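Local structure of SsRai1 (Scheffersomyces stipitis, 5BTO) at residues R261-N266 with V270-K275; L315-N320 with I331-A336; Q349-D354 with F371-L376; V132-L137 with L143-D148. The protein hydrolyses NAD caps from the 5' ends of RNAs with the help of a divalent metal cation, and binds and stimulates the exoribonuclease RAT1. All coordinates share one frame; numbering follows the deposited sequence.

Contact 1 (R261-N266 with V270-K275); sequences RILESN and VNFEKK
The turn that leads from strand 254-261 into helix 266-286 of the PD-(D/E)XK nuclease fold sets Leu-263 against Phe-272. An inverse gamma turn bends the chain at Leu-263. Its CG lies opposite the carbonyl carbon (chi1 -55°), and the methyls reach across to the first turns of the helix. CD2 sits 3.7 Å from CB of Phe-272 and also meets CG at the root of the ring. CD1 reaches CD2 of Phe-272 at 4.1 Å. The leucine comes at the ring obliquely. Tyr-293 and Phe-295 pack edge-to-face with the same ring, and Phe-295 also touches Leu-263.

The other join is in the backbone. Val-270 N donates to Asn-266 O over 2.9 Å, in the carbonyl plane. This is a normal i to i+4 helical bond. CG2 of Val-270 rests 3.5 Å from the same oxygen. Just ahead, Ser-265 is the N-cap, and its OG accepts from Gln-268 N.

Arg-261, the last residue of the strand, meets OE2 of Glu-264 with both NE and NH2. NE lies 3.1 Å and NH2 2.9 Å from this one oxygen, so the salt bridge ties the strand end to the turn. NH2 has a second salt bridge to Asp-298. The strand before the turn carries metal-binding Glu-256 and substrate-binding Lys-258, spaced as the (D/E)XK part of the PD-(D/E)XK nuclease motif.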
loop_
_atom_site.group_PDB
_atom_site.type_symbol
_atom_site.label_atom_id
_atom_site.label_comp_id
_atom_site.label_asym_id
_atom_site.label_seq_id
_atom_site.Cartn_x
_atom_site.Cartn_y
_atom_site.Cartn_z
ATOM N N ARG A 261 -23.967 10.727 23.677
ATOM C CA ARG A 261 -25.169 10.193 24.304
ATOM C C ARG A 261 -24.800 9.103 25.308
ATOM O O ARG A 261 -23.816 8.386 25.116
ATOM C CB ARG A 261 -26.119 9.641 23.235
ATOM C CG ARG A 261 -27.434 9.099 23.776
ATOM C CD ARG A 261 -28.424 8.817 22.663
ATOM N NE ARG A 261 -29.662 8.248 23.190
ATOM C CZ ARG A 261 -30.758 8.045 22.465
ATOM N NH1 ARG A 261 -30.776 8.378 21.181
ATOM N NH2 ARG A 261 -31.841 7.516 23.025
ATOM N N ILE A 262 -25.576 8.992 26.384
ATOM C CA ILE A 262 -25.399 7.904 27.341
ATOM C C ILE A 262 -25.387 6.553 26.639
ATOM O O ILE A 262 -26.021 6.380 25.598
ATOM C CB ILE A 262 -26.497 7.896 28.427
ATOM C CG1 ILE A 262 -27.887 7.921 27.798
ATOM C CG2 ILE A 262 -26.329 9.086 29.362
ATOM C CD1 ILE A 262 -29.016 7.882 28.840
ATOM N N LEU A 263 -24.651 5.609 27.221
ATOM C CA LEU A 263 -24.413 4.308 26.611
ATOM C C LEU A 263 -25.496 3.317 27.019
ATOM O O LEU A 263 -25.266 2.435 27.839
ATOM C CB LEU A 263 -23.041 3.779 27.026
ATOM C CG LEU A 263 -21.850 4.699 26.753
ATOM C CD1 LEU A 263 -20.530 4.028 27.147
ATOM C CD2 LEU A 263 -21.826 5.096 25.285
ATOM N N GLU A 264 -26.673 3.445 26.421
ATOM C CA GLU A 264 -27.814 2.632 26.841
ATOM C C GLU A 264 -28.077 1.410 25.960
ATOM O O GLU A 264 -29.046 0.676 26.176
ATOM C CB GLU A 264 -29.069 3.500 26.980
ATOM C CG GLU A 264 -29.313 4.471 25.835
ATOM C CD GLU A 264 -30.498 5.383 26.112
ATOM O OE1 GLU A 264 -31.270 5.070 27.041
ATOM O OE2 GLU A 264 -30.652 6.412 25.417
ATOM N N SER A 265 -27.219 1.190 24.973
ATOM C CA SER A 265 -27.357 0.035 24.088
ATOM C C SER A 265 -26.015 -0.263 23.440
ATOM O O SER A 265 -25.119 0.577 23.456
ATOM C CB SER A 265 -28.389 0.309 22.993
ATOM O OG SER A 265 -27.912 1.301 22.092
ATOM N N ASN A 266 -25.879 -1.461 22.874
ATOM C CA ASN A 266 -24.657 -1.817 22.155
ATOM C C ASN A 266 -24.404 -0.845 21.016
ATOM O O ASN A 266 -23.262 -0.435 20.768
ATOM C CB ASN A 266 -24.734 -3.253 21.629
ATOM C CG ASN A 266 -24.775 -4.283 22.742
ATOM O OD1 ASN A 266 -24.205 -4.081 23.812
ATOM N ND2 ASN A 266 -25.454 -5.397 22.491
ATOM N N VAL A 270 -21.140 1.417 20.092
ATOM C CA VAL A 270 -20.544 1.524 18.755
ATOM C C VAL A 270 -20.292 2.971 18.357
ATOM O O VAL A 270 -19.182 3.327 17.909
ATOM C CB VAL A 270 -21.449 0.877 17.698
ATOM C CG1 VAL A 270 -21.043 1.324 16.290
ATOM C CG2 VAL A 270 -21.392 -0.625 17.831
ATOM N N ASN A 271 -21.324 3.800 18.508
ATOM C CA ASN A 271 -21.230 5.210 18.160
ATOM C C ASN A 271 -20.122 5.852 18.974
ATOM O O ASN A 271 -19.308 6.613 18.450
ATOM C CB ASN A 271 -22.545 5.954 18.432
ATOM C CG ASN A 271 -23.664 5.563 17.476
ATOM O OD1 ASN A 271 -23.417 5.045 16.390
ATOM N ND2 ASN A 271 -24.909 5.827 17.882
ATOM N N PHE A 272 -20.087 5.536 20.265
ATOM C CA PHE A 272 -19.114 6.163 21.139
ATOM C C PHE A 272 -17.692 5.792 20.742
ATOM O O PHE A 272 -16.785 6.639 20.752
ATOM C CB PHE A 272 -19.372 5.773 22.596
ATOM C CG PHE A 272 -18.412 6.395 23.572
ATOM C CD1 PHE A 272 -18.082 7.737 23.480
ATOM C CD2 PHE A 272 -17.845 5.639 24.578
ATOM C CE1 PHE A 272 -17.189 8.310 24.377
ATOM C CE2 PHE A 272 -16.957 6.212 25.489
ATOM C CZ PHE A 272 -16.632 7.550 25.384
ATOM N N GLU A 273 -17.486 4.523 20.400
ATOM C CA GLU A 273 -16.133 4.075 20.095
ATOM C C GLU A 273 -15.521 4.839 18.929
ATOM O O GLU A 273 -14.333 5.175 18.966
ATOM C CB GLU A 273 -16.070 2.573 19.827
ATOM C CG GLU A 273 -14.635 2.083 19.706
ATOM C CD GLU A 273 -14.547 0.664 19.227
ATOM O OE1 GLU A 273 -14.749 0.441 18.015
ATOM O OE2 GLU A 273 -14.274 -0.221 20.062
ATOM N N LYS A 274 -16.324 5.106 17.900
ATOM C CA LYS A 274 -15.858 5.888 16.758
ATOM C C LYS A 274 -15.396 7.268 17.210
ATOM O O LYS A 274 -14.362 7.767 16.756
ATOM C CB LYS A 274 -16.961 6.042 15.700
ATOM C CG LYS A 274 -17.374 4.749 15.034
ATOM C CD LYS A 274 -18.497 4.992 14.031
ATOM C CE LYS A 274 -18.181 6.177 13.121
ATOM N NZ LYS A 274 -16.857 6.035 12.449
ATOM N N LYS A 275 -16.168 7.879 18.105
ATOM C CA LYS A 275 -15.859 9.224 18.585
ATOM C C LYS A 275 -14.629 9.188 19.475
ATOM O O LYS A 275 -13.763 10.064 19.401
ATOM C CB LYS A 275 -17.042 9.812 19.368
ATOM C CG LYS A 275 -18.297 10.076 18.536
ATOM C CD LYS A 275 -19.429 10.621 19.412
ATOM C CE LYS A 275 -20.737 10.727 18.646
ATOM N NZ LYS A 275 -21.819 11.261 19.517
#

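Contact 2 (L315-N320 with I331-A336); sequences LLIKNN and INCTTA
Ile-331 comes first and meets Ile-317 of helix 313-318 through a methyl on each side. CG2 of Ile-331 lies 3.9 Å from CG2 of Ile-317. In both, CG1 stands opposite the carbonyl carbon (chi1 -71° in Ile-317, -70° in Ile-331), which leaves CG2 opposite the backbone N, and the two side chains meet at a slant. The same methyl of Ile-317 also rests 3.7 Å from the carbonyl O of Ile-331. Phe-277 and Glu-273 of helix 266-286 touch Ile-331 as well.

Asn-332 follows as the N-cap of helix 333-350. Its OD1 accepts from Thr-335 N over 3.1 Å, with the donor well above the carbonyl plane. A weak, bent bond from Thr-334 N adds to this cap. The contact therefore joins the end of one short helix to the capped start of a long one, across the loop between them.

Cys-333 opens the long helix. Its SG faces CD1 of Ile-317 at 4.3 Å, a loose apolar touch, and Trp-280 packs on the same cysteine. Thr-335 is buried on another side, against Tyr-126 and Arg-17 of its own chain and Ala-196 of the second subunit.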
loop_
_atom_site.group_PDB
_atom_site.type_symbol
_atom_site.label_atom_id
_atom_site.label_comp_id
_atom_site.label_asym_id
_atom_site.label_seq_id
_atom_site.Cartn_x
_atom_site.Cartn_y
_atom_site.Cartn_z
ATOM N N LEU A 315 -6.083 0.882 24.853
ATOM C CA LEU A 315 -6.378 -0.399 25.483
ATOM C C LEU A 315 -7.880 -0.562 25.760
ATOM O O LEU A 315 -8.431 -1.661 25.627
ATOM C CB LEU A 315 -5.559 -0.578 26.764
ATOM C CG LEU A 315 -5.727 -1.915 27.479
ATOM C CD1 LEU A 315 -5.348 -3.092 26.582
ATOM C CD2 LEU A 315 -4.908 -1.914 28.759
ATOM N N LEU A 316 -8.550 0.525 26.131
ATOM C CA LEU A 316 -10.012 0.473 26.256
ATOM C C LEU A 316 -10.658 0.012 24.951
ATOM O O LEU A 316 -11.559 -0.830 24.947
ATOM C CB LEU A 316 -10.587 1.826 26.655
ATOM C CG LEU A 316 -10.430 2.249 28.109
ATOM C CD1 LEU A 316 -11.030 3.628 28.302
ATOM C CD2 LEU A 316 -11.118 1.222 29.017
ATOM N N ILE A 317 -10.197 0.571 23.839
ATOM C CA ILE A 317 -10.731 0.187 22.534
ATOM C C ILE A 317 -10.410 -1.279 22.205
ATOM O O ILE A 317 -11.283 -2.046 21.764
ATOM C CB ILE A 317 -10.214 1.143 21.444
ATOM C CG1 ILE A 317 -10.873 2.521 21.605
ATOM C CG2 ILE A 317 -10.492 0.601 20.043
ATOM C CD1 ILE A 317 -10.312 3.569 20.678
ATOM N N LYS A 318 -9.168 -1.676 22.441
ATOM C CA LYS A 318 -8.756 -3.050 22.181
ATOM C C LYS A 318 -9.602 -4.054 22.957
ATOM O O LYS A 318 -9.978 -5.103 22.424
ATOM C CB LYS A 318 -7.275 -3.246 22.510
ATOM C CG LYS A 318 -6.742 -4.633 22.176
ATOM C CD LYS A 318 -5.251 -4.713 22.444
ATOM C CE LYS A 318 -4.671 -6.052 22.009
ATOM N NZ LYS A 318 -4.602 -6.188 20.520
ATOM N N ASN A 319 -9.880 -3.735 24.222
ATOM C CA ASN A 319 -10.631 -4.635 25.090
ATOM C C ASN A 319 -12.154 -4.594 24.948
ATOM O O ASN A 319 -12.869 -5.313 25.666
ATOM C CB ASN A 319 -10.248 -4.386 26.542
ATOM C CG ASN A 319 -8.877 -4.914 26.868
ATOM O OD1 ASN A 319 -8.362 -5.787 26.174
ATOM N ND2 ASN A 319 -8.275 -4.392 27.925
ATOM N N ASN A 320 -12.646 -3.764 24.037
ATOM C CA ASN A 320 -14.076 -3.732 23.717
ATOM C C ASN A 320 -14.480 -4.848 22.748
ATOM O O ASN A 320 -14.097 -4.829 21.584
ATOM C CB ASN A 320 -14.449 -2.376 23.109
ATOM C CG ASN A 320 -15.909 -2.299 22.706
ATOM O OD1 ASN A 320 -16.730 -3.101 23.153
ATOM N ND2 ASN A 320 -16.241 -1.329 21.863
ATOM N N ILE A 331 -10.985 -1.323 15.301
ATOM C CA ILE A 331 -10.049 -0.206 15.443
ATOM C C ILE A 331 -8.826 -0.666 16.226
ATOM O O ILE A 331 -8.945 -1.338 17.248
ATOM C CB ILE A 331 -10.701 1.005 16.157
ATOM C CG1 ILE A 331 -11.749 1.652 15.243
ATOM C CG2 ILE A 331 -9.645 2.029 16.559
ATOM C CD1 ILE A 331 -12.656 2.668 15.922
ATOM N N ASN A 332 -7.651 -0.296 15.728
ATOM C CA ASN A 332 -6.382 -0.613 16.366
ATOM C C ASN A 332 -5.527 0.635 16.260
ATOM O O ASN A 332 -5.177 1.052 15.159
ATOM C CB ASN A 332 -5.713 -1.797 15.657
ATOM C CG ASN A 332 -4.384 -2.201 16.288
ATOM O OD1 ASN A 332 -3.580 -1.358 16.671
ATOM N ND2 ASN A 332 -4.154 -3.510 16.397
ATOM N N CYS A 333 -5.208 1.245 17.398
ATOM C CA CYS A 333 -4.505 2.527 17.383
ATOM C C CYS A 333 -3.082 2.404 16.861
ATOM O O CYS A 333 -2.566 3.325 16.237
ATOM C CB CYS A 333 -4.512 3.174 18.771
ATOM S SG CYS A 333 -6.184 3.615 19.327
ATOM N N THR A 334 -2.445 1.267 17.117
ATOM C CA THR A 334 -1.083 1.043 16.623
ATOM C C THR A 334 -1.049 0.979 15.099
ATOM O O THR A 334 -0.169 1.560 14.454
ATOM C CB THR A 334 -0.485 -0.245 17.203
ATOM O OG1 THR A 334 -0.447 -0.146 18.629
ATOM C CG2 THR A 334 0.932 -0.461 16.687
ATOM N N THR A 335 -2.011 0.268 14.526
ATOM C CA THR A 335 -2.111 0.170 13.074
ATOM C C THR A 335 -2.345 1.552 12.464
ATOM O O THR A 335 -1.739 1.915 11.440
ATOM C CB THR A 335 -3.261 -0.779 12.667
ATOM O OG1 THR A 335 -3.063 -2.050 13.288
ATOM C CG2 THR A 335 -3.298 -0.964 11.168
ATOM N N ALA A 336 -3.233 2.322 13.085
ATOM C CA ALA A 336 -3.529 3.672 12.627
ATOM C C ALA A 336 -2.240 4.489 12.579
ATOM O O ALA A 336 -1.961 5.179 11.588
ATOM C CB ALA A 336 -4.568 4.344 13.542
#

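Contact 3 (Q349-D354 with F371-L376); sequences QEIPRD and FTLREL
Leu-373 holds CG opposite its backbone N (chi1 174°), and Ile-351 holds CG1 opposite its carbonyl carbon with CD1 extended beyond it (chi2 174°). These torsions send the leucine from strand 370-375 toward the end of helix 333-350 and swing CD1 of the isoleucine up to it. The leucine fork splits its work. CD1 meets CD1 of Ile-351 at 4.0 Å. CD2 touches CB of Glu-350 at 3.6 Å and also lies 4.0 Å from CG1 of Ile-351. The two branched chains meet at an angle, and no polar bond joins the two segments.

Glu-350 lends only its aliphatic root. Its chain bends at chi2 and carries the carboxylate away from the leucine, where OE1 forms a salt bridge with Lys-10. Ile-351 is the first residue to leave helical backbone angles after the helix. Its side chain is buried with that of Leu-373.

An alanine at Leu-373 would take away CG and both methyls, and would probably leave a gap beside Ile-351 and the CB of Glu-350 where the helix end now rests on the strand.

Tyr-360 of strand 359-365 touches both Ile-351 and Leu-373, and Trp-346 of helix 333-350 covers Leu-373 too. Strand 370-375 runs between strands 359-365 and 9-12 of the large mixed sheet, so this contact lays the C-terminal end of helix 333-350 on that sheet.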
loop_
_atom_site.group_PDB
_atom_site.type_symbol
_atom_site.label_atom_id
_atom_site.label_comp_id
_atom_site.label_asym_id
_atom_site.label_seq_id
_atom_site.Cartn_x
_atom_site.Cartn_y
_atom_site.Cartn_z
ATOM N N GLN A 349 8.852 12.022 0.736
ATOM C CA GLN A 349 9.648 11.370 -0.300
ATOM C C GLN A 349 9.239 11.786 -1.711
ATOM O O GLN A 349 10.087 11.894 -2.609
ATOM C CB GLN A 349 9.545 9.847 -0.185
ATOM C CG GLN A 349 10.373 9.228 0.929
ATOM C CD GLN A 349 10.263 7.708 0.955
ATOM O OE1 GLN A 349 9.715 7.103 0.033
ATOM N NE2 GLN A 349 10.784 7.087 2.013
ATOM N N GLU A 350 7.946 12.026 -1.908
ATOM C CA GLU A 350 7.401 12.218 -3.257
ATOM C C GLU A 350 7.254 13.676 -3.705
ATOM O O GLU A 350 7.139 13.948 -4.902
ATOM C CB GLU A 350 6.057 11.494 -3.391
ATOM C CG GLU A 350 6.152 9.990 -3.195
ATOM C CD GLU A 350 7.072 9.336 -4.208
ATOM O OE1 GLU A 350 7.162 9.835 -5.351
ATOM O OE2 GLU A 350 7.719 8.330 -3.858
ATOM N N ILE A 351 7.269 14.611 -2.763
ATOM C CA ILE A 351 7.148 16.023 -3.112
ATOM C C ILE A 351 8.517 16.685 -2.995
ATOM O O ILE A 351 9.034 16.816 -1.903
ATOM C CB ILE A 351 6.137 16.746 -2.185
ATOM C CG1 ILE A 351 4.747 16.116 -2.319
ATOM C CG2 ILE A 351 6.082 18.240 -2.497
ATOM C CD1 ILE A 351 3.717 16.662 -1.356
ATOM N N PRO A 352 9.124 17.074 -4.132
ATOM C CA PRO A 352 10.456 17.698 -4.090
ATOM C C PRO A 352 10.472 18.928 -3.190
ATOM O O PRO A 352 9.676 19.842 -3.385
ATOM C CB PRO A 352 10.711 18.092 -5.551
ATOM C CG PRO A 352 9.883 17.142 -6.342
ATOM C CD PRO A 352 8.639 16.888 -5.509
ATOM N N ARG A 353 11.367 18.949 -2.209
ATOM C CA ARG A 353 11.305 19.983 -1.188
ATOM C C ARG A 353 11.771 21.330 -1.697
ATOM O O ARG A 353 11.350 22.366 -1.187
ATOM C CB ARG A 353 12.125 19.604 0.046
ATOM C CG ARG A 353 11.779 20.442 1.268
ATOM C CD ARG A 353 10.581 19.863 2.027
ATOM N NE ARG A 353 10.918 18.561 2.583
ATOM C CZ ARG A 353 11.466 18.382 3.780
ATOM N NH1 ARG A 353 11.730 19.429 4.562
ATOM N NH2 ARG A 353 11.760 17.159 4.191
ATOM N N ASP A 354 12.657 21.319 -2.689
ATOM C CA ASP A 354 13.264 22.560 -3.143
ATOM C C ASP A 354 12.641 23.108 -4.424
ATOM O O ASP A 354 13.151 24.068 -5.001
ATOM C CB ASP A 354 14.769 22.370 -3.331
ATOM C CG ASP A 354 15.461 21.943 -2.054
ATOM O OD1 ASP A 354 14.947 22.269 -0.962
ATOM O OD2 ASP A 354 16.520 21.284 -2.143
ATOM N N PHE A 371 -5.907 6.394 -2.441
ATOM C CA PHE A 371 -5.215 7.518 -1.825
ATOM C C PHE A 371 -4.178 7.998 -2.829
ATOM O O PHE A 371 -3.282 7.242 -3.208
ATOM C CB PHE A 371 -4.532 7.051 -0.544
ATOM C CG PHE A 371 -4.055 8.175 0.341
ATOM C CD1 PHE A 371 -2.825 8.773 0.114
ATOM C CD2 PHE A 371 -4.829 8.620 1.400
ATOM C CE1 PHE A 371 -2.367 9.801 0.931
ATOM C CE2 PHE A 371 -4.385 9.649 2.210
ATOM C CZ PHE A 371 -3.149 10.244 1.982
ATOM N N THR A 372 -4.301 9.246 -3.271
ATOM C CA THR A 372 -3.467 9.720 -4.368
ATOM C C THR A 372 -2.807 11.058 -4.085
ATOM O O THR A 372 -3.275 11.844 -3.247
ATOM C CB THR A 372 -4.271 9.864 -5.672
ATOM O OG1 THR A 372 -5.350 10.786 -5.475
ATOM C CG2 THR A 372 -4.821 8.508 -6.131
ATOM N N LEU A 373 -1.719 11.299 -4.809
ATOM C CA LEU A 373 -1.001 12.561 -4.796
ATOM C C LEU A 373 -0.939 13.038 -6.241
ATOM O O LEU A 373 -0.419 12.335 -7.102
ATOM C CB LEU A 373 0.413 12.339 -4.271
ATOM C CG LEU A 373 1.405 13.502 -4.301
ATOM C CD1 LEU A 373 0.967 14.645 -3.389
ATOM C CD2 LEU A 373 2.802 13.010 -3.913
ATOM N N ARG A 374 -1.477 14.225 -6.496
ATOM C CA ARG A 374 -1.567 14.766 -7.851
ATOM C C ARG A 374 -0.949 16.158 -7.923
ATOM O O ARG A 374 -1.162 16.983 -7.037
ATOM C CB ARG A 374 -3.038 14.807 -8.269
ATOM C CG ARG A 374 -3.334 15.629 -9.489
ATOM C CD ARG A 374 -4.766 15.405 -9.930
ATOM N NE ARG A 374 -5.743 16.005 -9.027
ATOM C CZ ARG A 374 -6.210 17.241 -9.166
ATOM N NH1 ARG A 374 -5.773 18.003 -10.160
ATOM N NH2 ARG A 374 -7.112 17.719 -8.320
ATOM N N GLU A 375 -0.178 16.412 -8.980
ATOM C CA GLU A 375 0.384 17.738 -9.216
ATOM C C GLU A 375 -0.698 18.654 -9.783
ATOM O O GLU A 375 -1.352 18.315 -10.772
ATOM C CB GLU A 375 1.560 17.654 -10.204
ATOM C CG GLU A 375 2.231 18.989 -10.496
ATOM C CD GLU A 375 3.398 18.865 -11.461
ATOM O OE1 GLU A 375 3.963 17.753 -11.592
ATOM O OE2 GLU A 375 3.747 19.886 -12.094
ATOM N N LEU A 376 -0.886 19.817 -9.162
ATOM C CA LEU A 376 -1.871 20.785 -9.630
ATOM C C LEU A 376 -1.289 21.584 -10.794
ATOM O O LEU A 376 -0.072 21.629 -10.975
ATOM C CB LEU A 376 -2.289 21.724 -8.485
ATOM C CG LEU A 376 -3.024 21.034 -7.327
ATOM C CD1 LEU A 376 -3.157 21.924 -6.087
ATOM C CD2 LEU A 376 -4.394 20.533 -7.794
#

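Contact 4 (V132-L137 with L143-D148); sequences VDLNVL and LFINSD
Val-136 and Ile-145 are neighbours across the antiparallel beta hairpin of strands 132-139 and 142-147. They form a non-hydrogen-bonded pair, and their side chains stand next to each other on one face. CG1 of Ile-145 fits into the fork of the valine, 3.9 Å from both CG1 and CG2 of Val-136. Its CG2 branch goes the other way and fills the step beside Leu-134, 4.0 Å from that residue's CB. CD1 of Leu-143 closes the row against CG1 of Val-136. Ile-351 also covers this face, and helix 115-123 covers Leu-134.

The opposite face carries Leu-137 with Phe-144 and Asn-135 with Asn-146. Both are hydrogen-bonded pairs with two backbone bonds each. The bond from Asn-135 N to Asn-146 O is the shorter of its pair, 2.7 Å, and runs nearly along the C=O axis. The Phe-144 ring turns its edge to Leu-137 O, which lies near the ring plane.

Asn-135 is a polar bump on this face, and Leu-384 and Met-389 both touch it. Asp-148 holds CG opposite its backbone N (chi1 -175°), which brings the carboxylate to the amide, almost at right angles (82°). OD1 of Asn-135 accepts from Arg-361. A leucine in its place would remove the amide, and would probably leave Asp-148 OD1 without its amide donor and Arg-361 without this acceptor.

One water joins Asp-133 O to Asp-148 N, and a second joins Asn-135 ND2 to Ser-147 O. ND2 of Asn-135 also donates to Asp-148 OD1, 2.7 Å away and nearly straight (173°), in its own amide plane and on the anti lone pair.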
loop_
_atom_site.group_PDB
_atom_site.type_symbol
_atom_site.label_atom_id
_atom_site.label_comp_id
_atom_site.label_asym_id
_atom_site.label_seq_id
_atom_site.Cartn_x
_atom_site.Cartn_y
_atom_site.Cartn_z
ATOM N N VAL A 132 -11.032 12.785 1.963
ATOM C CA VAL A 132 -9.981 13.687 2.418
ATOM C C VAL A 132 -9.430 14.420 1.207
ATOM O O VAL A 132 -9.140 13.808 0.177
ATOM C CB VAL A 132 -8.827 12.937 3.113
ATOM C CG1 VAL A 132 -7.733 13.914 3.551
ATOM C CG2 VAL A 132 -9.338 12.157 4.314
ATOM N N ASP A 133 -9.302 15.737 1.314
ATOM C CA ASP A 133 -8.662 16.516 0.255
ATOM C C ASP A 133 -7.772 17.590 0.865
ATOM O O ASP A 133 -8.249 18.467 1.587
ATOM C CB ASP A 133 -9.699 17.137 -0.680
ATOM C CG ASP A 133 -10.364 16.104 -1.566
ATOM O OD1 ASP A 133 -9.766 15.722 -2.600
ATOM O OD2 ASP A 133 -11.483 15.669 -1.230
ATOM N N LEU A 134 -6.475 17.503 0.589
ATOM C CA LEU A 134 -5.519 18.448 1.147
ATOM C C LEU A 134 -4.666 19.073 0.065
ATOM O O LEU A 134 -4.274 18.405 -0.891
ATOM C CB LEU A 134 -4.608 17.753 2.150
ATOM C CG LEU A 134 -5.272 16.963 3.282
ATOM C CD1 LEU A 134 -4.228 16.143 4.017
ATOM C CD2 LEU A 134 -6.002 17.917 4.235
ATOM N N ASN A 135 -4.384 20.363 0.214
ATOM C CA ASN A 135 -3.432 21.041 -0.660
ATOM C C ASN A 135 -2.074 21.033 0.023
ATOM O O ASN A 135 -1.985 21.254 1.231
ATOM C CB ASN A 135 -3.860 22.480 -0.928
ATOM C CG ASN A 135 -5.111 22.570 -1.766
ATOM O OD1 ASN A 135 -5.374 21.706 -2.601
ATOM N ND2 ASN A 135 -5.890 23.624 -1.556
ATOM N N VAL A 136 -1.022 20.764 -0.741
ATOM C CA VAL A 136 0.319 20.706 -0.191
ATOM C C VAL A 136 1.255 21.473 -1.093
ATOM O O VAL A 136 1.209 21.332 -2.311
ATOM C CB VAL A 136 0.838 19.259 -0.097
ATOM C CG1 VAL A 136 2.201 19.234 0.572
ATOM C CG2 VAL A 136 -0.156 18.370 0.635
ATOM N N LEU A 137 2.124 22.287 -0.515
ATOM C CA LEU A 137 3.126 22.910 -1.371
ATOM C C LEU A 137 4.428 23.147 -0.643
ATOM O O LEU A 137 4.454 23.341 0.585
ATOM C CB LEU A 137 2.597 24.194 -1.992
ATOM C CG LEU A 137 2.241 25.296 -1.010
ATOM C CD1 LEU A 137 3.495 26.093 -0.667
ATOM C CD2 LEU A 137 1.185 26.188 -1.595
ATOM N N LEU A 143 7.038 21.898 3.814
ATOM C CA LEU A 143 5.726 21.628 3.228
ATOM C C LEU A 143 4.619 22.286 4.041
ATOM O O LEU A 143 4.565 22.141 5.255
ATOM C CB LEU A 143 5.449 20.124 3.136
ATOM C CG LEU A 143 6.372 19.282 2.260
ATOM C CD1 LEU A 143 5.789 17.863 2.112
ATOM C CD2 LEU A 143 6.573 19.946 0.888
ATOM N N PHE A 144 3.743 23.010 3.357
ATOM C CA PHE A 144 2.583 23.633 3.987
ATOM C C PHE A 144 1.340 22.886 3.535
ATOM O O PHE A 144 1.150 22.660 2.336
ATOM C CB PHE A 144 2.509 25.120 3.604
ATOM C CG PHE A 144 3.685 25.923 4.087
ATOM C CD1 PHE A 144 4.907 25.856 3.429
ATOM C CD2 PHE A 144 3.569 26.743 5.194
ATOM C CE1 PHE A 144 5.998 26.586 3.871
ATOM C CE2 PHE A 144 4.654 27.480 5.646
ATOM C CZ PHE A 144 5.871 27.398 4.991
ATOM N N ILE A 145 0.516 22.458 4.492
ATOM C CA ILE A 145 -0.642 21.616 4.175
ATOM C C ILE A 145 -1.916 22.218 4.746
ATOM O O ILE A 145 -1.983 22.502 5.950
ATOM C CB ILE A 145 -0.464 20.194 4.746
ATOM C CG1 ILE A 145 0.841 19.574 4.216
ATOM C CG2 ILE A 145 -1.680 19.304 4.405
ATOM C CD1 ILE A 145 1.105 18.156 4.692
ATOM N N ASN A 146 -2.918 22.427 3.895
ATOM C CA ASN A 146 -4.232 22.867 4.366
ATOM C C ASN A 146 -5.342 22.186 3.597
ATOM O O ASN A 146 -5.108 21.607 2.539
ATOM C CB ASN A 146 -4.414 24.388 4.254
ATOM C CG ASN A 146 -5.566 24.902 5.132
ATOM O OD1 ASN A 146 -6.026 24.208 6.044
ATOM N ND2 ASN A 146 -6.035 26.105 4.857
ATOM N N SER A 147 -6.556 22.261 4.123
ATOM C CA SER A 147 -7.722 21.859 3.349
ATOM C C SER A 147 -7.940 22.858 2.218
ATOM O O SER A 147 -7.425 23.983 2.251
ATOM C CB SER A 147 -8.963 21.822 4.241
ATOM O OG SER A 147 -9.108 23.042 4.956
ATOM N N ASP A 148 -8.709 22.451 1.216
ATOM C CA ASP A 148 -9.010 23.336 0.104
ATOM C C ASP A 148 -10.322 24.083 0.333
ATOM O O ASP A 148 -11.372 23.472 0.540
ATOM C CB ASP A 148 -9.065 22.546 -1.198
ATOM C CG ASP A 148 -9.249 23.438 -2.408
ATOM O OD1 ASP A 148 -8.264 24.067 -2.850
ATOM O OD2 ASP A 148 -10.378 23.505 -2.926
HETATM O O HOH W 1 -10.409 20.169 1.247
HETATM O O HOH W 2 -5.695 25.514 0.646
#

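How the contacts relate
From the N terminus, contact 4 comes first and closes a tight hairpin in the large mixed sheet. Contact 1 follows, closing the short turn into helix 266-286. Contact 2 closes the loop between helices 313-318 and 333-350. Contact 3 closes last, around strand 359-365. All four are in series, so none nests in or crosses another. Contacts 1 and 2 touch: Glu-273 OE2 lies 2.9 Å from Asn-320 ND2, a probable hydrogen bond. Helix 333-350 runs from contact 2 to contact 3, about 31 Å apart, centre to centre. Contact 3 meets contact 4 through Ile-351, whose CD1 lies 3.6 Å from Val-136 CG1. Contacts 1 and 4 lie on opposite sides of the chain's centre.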